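PDB 1UES: superoxide dismutase [Mn/Fe] from Porphyromonas gingivalis, which converts toxic superoxide radicals into oxygen and hydrogen peroxide by alternately reducing and oxidising a single manganese or iron ion in each subunit. Local coordinates for residues G94-I97 / D98-G102; V182-D185 / I186-S189. The protein carries 1 engineered substitution. All blocks are in the same frame, centred on the assembly; numbering follows the deposited sequence.

Interaction 1 (G94-I97 / D98-G102); sequences GEAI and DKQFG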
# COMPACT_ATOMS: atom_id res chain seq x y z
N GLY A 94 20.96 -0.36 -23.59
CA GLY A 94 22.05 0.28 -22.88
C GLY A 94 22.39 1.64 -23.48
O GLY A 94 22.56 2.62 -22.76
N GLU A 95 22.47 1.70 -24.81
CA GLU A 95 22.76 2.96 -25.48
C GLU A 95 21.62 3.97 -25.33
O GLU A 95 21.87 5.17 -25.21
CB GLU A 95 23.06 2.70 -26.96
CG GLU A 95 24.21 1.71 -27.19
CD GLU A 95 25.60 2.32 -26.97
OE1 GLU A 95 26.14 2.23 -25.84
OE2 GLU A 95 26.16 2.89 -27.94
N ALA A 96 20.37 3.48 -25.32
CA ALA A 96 19.21 4.36 -25.18
C ALA A 96 19.21 4.98 -23.78
O ALA A 96 18.88 6.15 -23.62
CB ALA A 96 17.92 3.57 -25.41
N ILE A 97 19.57 4.18 -22.78
CA ILE A 97 19.63 4.66 -21.40
C ILE A 97 20.75 5.70 -21.27
O ILE A 97 20.58 6.74 -20.62
CB ILE A 97 19.89 3.47 -20.42
CG1 ILE A 97 18.58 2.70 -20.20
CG2 ILE A 97 20.44 3.98 -19.08
CD1 ILE A 97 18.77 1.38 -19.50
N ASP A 98 21.91 5.42 -21.87
CA ASP A 98 23.05 6.34 -21.81
C ASP A 98 22.68 7.65 -22.50
O ASP A 98 22.87 8.73 -21.95
CB ASP A 98 24.26 5.73 -22.52
CG ASP A 98 25.17 4.94 -21.59
OD1 ASP A 98 26.22 4.45 -22.07
OD2 ASP A 98 24.85 4.81 -20.38
N LYS A 99 22.15 7.55 -23.71
CA LYS A 99 21.79 8.75 -24.45
C LYS A 99 20.69 9.55 -23.77
O LYS A 99 20.77 10.77 -23.66
CB LYS A 99 21.36 8.42 -25.89
CG LYS A 99 21.25 9.66 -26.80
CD LYS A 99 20.82 9.35 -28.23
CE LYS A 99 20.66 10.65 -29.02
NZ LYS A 99 19.55 10.61 -30.05
N GLN A 100 19.67 8.86 -23.27
CA GLN A 100 18.54 9.57 -22.67
C GLN A 100 18.64 9.95 -21.20
O GLN A 100 17.94 10.88 -20.76
CB GLN A 100 17.25 8.78 -22.95
CG GLN A 100 17.12 8.40 -24.43
CD GLN A 100 15.82 7.69 -24.78
OE1 GLN A 100 15.79 6.81 -25.64
NE2 GLN A 100 14.74 8.07 -24.12
N PHE A 101 19.50 9.28 -20.43
CA PHE A 101 19.64 9.61 -19.01
C PHE A 101 21.07 10.03 -18.67
O PHE A 101 21.35 10.46 -17.55
CB PHE A 101 19.24 8.42 -18.12
CG PHE A 101 17.76 8.11 -18.12
CD1 PHE A 101 16.89 8.81 -17.29
CD2 PHE A 101 17.25 7.13 -18.96
CE1 PHE A 101 15.52 8.54 -17.31
CE2 PHE A 101 15.88 6.84 -18.98
CZ PHE A 101 15.01 7.55 -18.15
N GLY A 102 21.96 9.90 -19.64
CA GLY A 102 23.35 10.26 -19.43
C GLY A 102 24.22 9.05 -19.20
O GLY A 102 25.20 8.82 -19.93
O HOH W 1 23.42 2.57 -20.08
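Asp-98 reaches back one turn to Gly-94. Its backbone N donates to Gly-94 O at 3.0 Å, and its carboxylate comes to the same carbonyl through a water, which gives one hydrogen to Gly-94 O and the other to Asp-98 OD2, the latter at 2.7 Å. Two donors thus grip the one carbonyl oxygen. The second carboxylate oxygen, Asp-98 OD1, lies 4.4 Å from Glu-95 OE1; these like charges probably repel each other mildly. Three further bonds of the same kind follow: Lys-99 N to Glu-95 O, the straightest at 167°, then Gln-100 N to Ala-96 O and Phe-101 N to Ile-97 O at 2.8 Å. This is the i to i+4 pattern of an alpha-helix, the closing turns of helix 91-101, and the chain leaves it at Gly-102, whose phi is positive. In the last turn the ring of Phe-101 stands out from the helix, with one edge turned to the preceding turn. With CG anti to its own carbonyl carbon (chi1 -70°), it brings its edge to Ile-97 O, which lies in the ring plane 3.7 Å from Phe-101 CD2. The same CD2 meets the methyl Ile-97 CG2 at 4.5 Å, a loose apolar touch. Farther out, Phe-107 of helix 104-116 packs on both Ile-97 and Phe-101, its ring tilted about 55° to that of Phe-101, while Leu-134 of strand 134-140 lies against Ala-96, Ile-97 and Gln-100.

Interaction 2 (V182-D185 / I186-S189); sequences VDWD and IVES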
# COMPACT_ATOMS: atom_id res chain seq x y z
N VAL A 182 18.33 -7.89 -11.59
CA VAL A 182 17.72 -7.60 -12.88
C VAL A 182 18.49 -8.34 -13.98
O VAL A 182 19.71 -8.25 -14.06
CB VAL A 182 17.76 -6.08 -13.17
CG1 VAL A 182 17.34 -5.78 -14.62
CG2 VAL A 182 16.83 -5.36 -12.20
N ASP A 183 17.77 -9.06 -14.83
CA ASP A 183 18.41 -9.74 -15.95
C ASP A 183 18.21 -8.79 -17.13
O ASP A 183 17.13 -8.72 -17.72
CB ASP A 183 17.74 -11.07 -16.24
CG ASP A 183 18.42 -11.83 -17.36
OD1 ASP A 183 18.25 -13.06 -17.45
OD2 ASP A 183 19.14 -11.18 -18.15
N TRP A 184 19.25 -8.03 -17.47
CA TRP A 184 19.10 -7.07 -18.56
C TRP A 184 18.84 -7.71 -19.92
O TRP A 184 18.32 -7.04 -20.81
CB TRP A 184 20.30 -6.13 -18.62
CG TRP A 184 20.23 -5.13 -17.47
CD1 TRP A 184 20.93 -5.19 -16.30
CD2 TRP A 184 19.35 -4.01 -17.37
NE1 TRP A 184 20.52 -4.18 -15.46
CE2 TRP A 184 19.55 -3.44 -16.09
CE3 TRP A 184 18.39 -3.44 -18.23
CZ2 TRP A 184 18.84 -2.32 -15.64
CZ3 TRP A 184 17.67 -2.31 -17.78
CH2 TRP A 184 17.91 -1.77 -16.49
N ASP A 185 19.16 -8.99 -20.08
CA ASP A 185 18.90 -9.67 -21.34
C ASP A 185 17.40 -9.76 -21.55
O ASP A 185 16.91 -9.65 -22.68
CB ASP A 185 19.51 -11.06 -21.34
CG ASP A 185 21.02 -11.02 -21.33
OD1 ASP A 185 21.58 -10.18 -22.07
OD2 ASP A 185 21.63 -11.80 -20.57
N ILE A 186 16.66 -9.96 -20.46
CA ILE A 186 15.22 -10.04 -20.55
C ILE A 186 14.62 -8.65 -20.76
O ILE A 186 13.76 -8.47 -21.60
CB ILE A 186 14.63 -10.71 -19.29
CG1 ILE A 186 15.16 -12.14 -19.22
CG2 ILE A 186 13.09 -10.65 -19.30
CD1 ILE A 186 15.09 -12.78 -17.86
N VAL A 187 15.09 -7.66 -20.01
CA VAL A 187 14.55 -6.32 -20.19
C VAL A 187 14.82 -5.86 -21.62
O VAL A 187 13.93 -5.32 -22.28
CB VAL A 187 15.17 -5.32 -19.19
CG1 VAL A 187 14.60 -3.92 -19.42
CG2 VAL A 187 14.91 -5.78 -17.77
N GLU A 188 16.04 -6.08 -22.10
CA GLU A 188 16.40 -5.65 -23.45
C GLU A 188 15.47 -6.28 -24.47
O GLU A 188 15.09 -5.64 -25.45
CB GLU A 188 17.84 -6.03 -23.75
CG GLU A 188 18.86 -5.29 -22.91
CD GLU A 188 20.17 -6.03 -22.82
OE1 GLU A 188 20.35 -7.03 -23.57
OE2 GLU A 188 21.04 -5.62 -22.02
N SER A 189 15.10 -7.54 -24.25
CA SER A 189 14.21 -8.22 -25.17
C SER A 189 12.83 -7.56 -25.27
O SER A 189 12.17 -7.68 -26.29
CB SER A 189 14.02 -9.69 -24.76
OG SER A 189 12.98 -9.77 -23.79
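Ile-186 lays its CD1 methyl across the carboxylate of Asp-183, 3.2 Å from OD1, the two side chains crossing at about a right angle. With CG anti to the backbone N (chi1 -177°) that carboxylate swings round to the start of the helix, where Asp-183 OD2 accepts Asp-185 N at 2.9 Å on its anti side, 30° out of the carboxylate plane. This makes Asp-183 the N-cap of helix 184-190. Asp-183 O also serves the first turn, taking Val-187 N at 3.2 Å and, more weakly, Ile-186 N. Trp-184 and Val-187 run side by side, with Val-187 CG1 3.8 Å from Trp-184 CZ3. Over one face of the indole, offset toward its rim, sits Val-182 CG1, which also reaches Val-187 CG2 at 4.0 Å; this apolar contact between the residue before the N-cap and the fourth residue after the N-cap is a hydrophobic staple. Asp-185 lies alongside Glu-188, their carboxylate planes 83° apart and Asp-185 OD1 3.7 Å from Glu-188 OE1. The backbone N of Lys-90 bonds Glu-188 OE2, and the Lys-90 ammonium makes a long, weak ion pair with Asp-185, which probably eases the like-charge pairing. Leu-93 of helix 91-101 packs on Trp-184, Val-187 and Glu-188, and Leu-154 of strand 151-157 meets Val-182, Trp-184 and Val-187.

Interactions 1 and 2 lie on two helices of the C-terminal family region, their centres about 15 Å apart and on the same side of the chain's centre. They meet directly where Ile-97 CD1 packs on Trp-184 CZ3 at 4.2 Å, and Pro-89, just ahead of helix 91-101, touches both of those side chains. Interaction 2 is the one nearer the metal: the side chain of Val-182 is about 12 Å from that of Asp-157, a manganese ligand together with His-27, His-74 and His-161. Strand 151-157, which carries Asp-157, also supplies Leu-153 and Leu-154, which pack against 182-189. Interaction 1 lies away from this site, against strand 134-140.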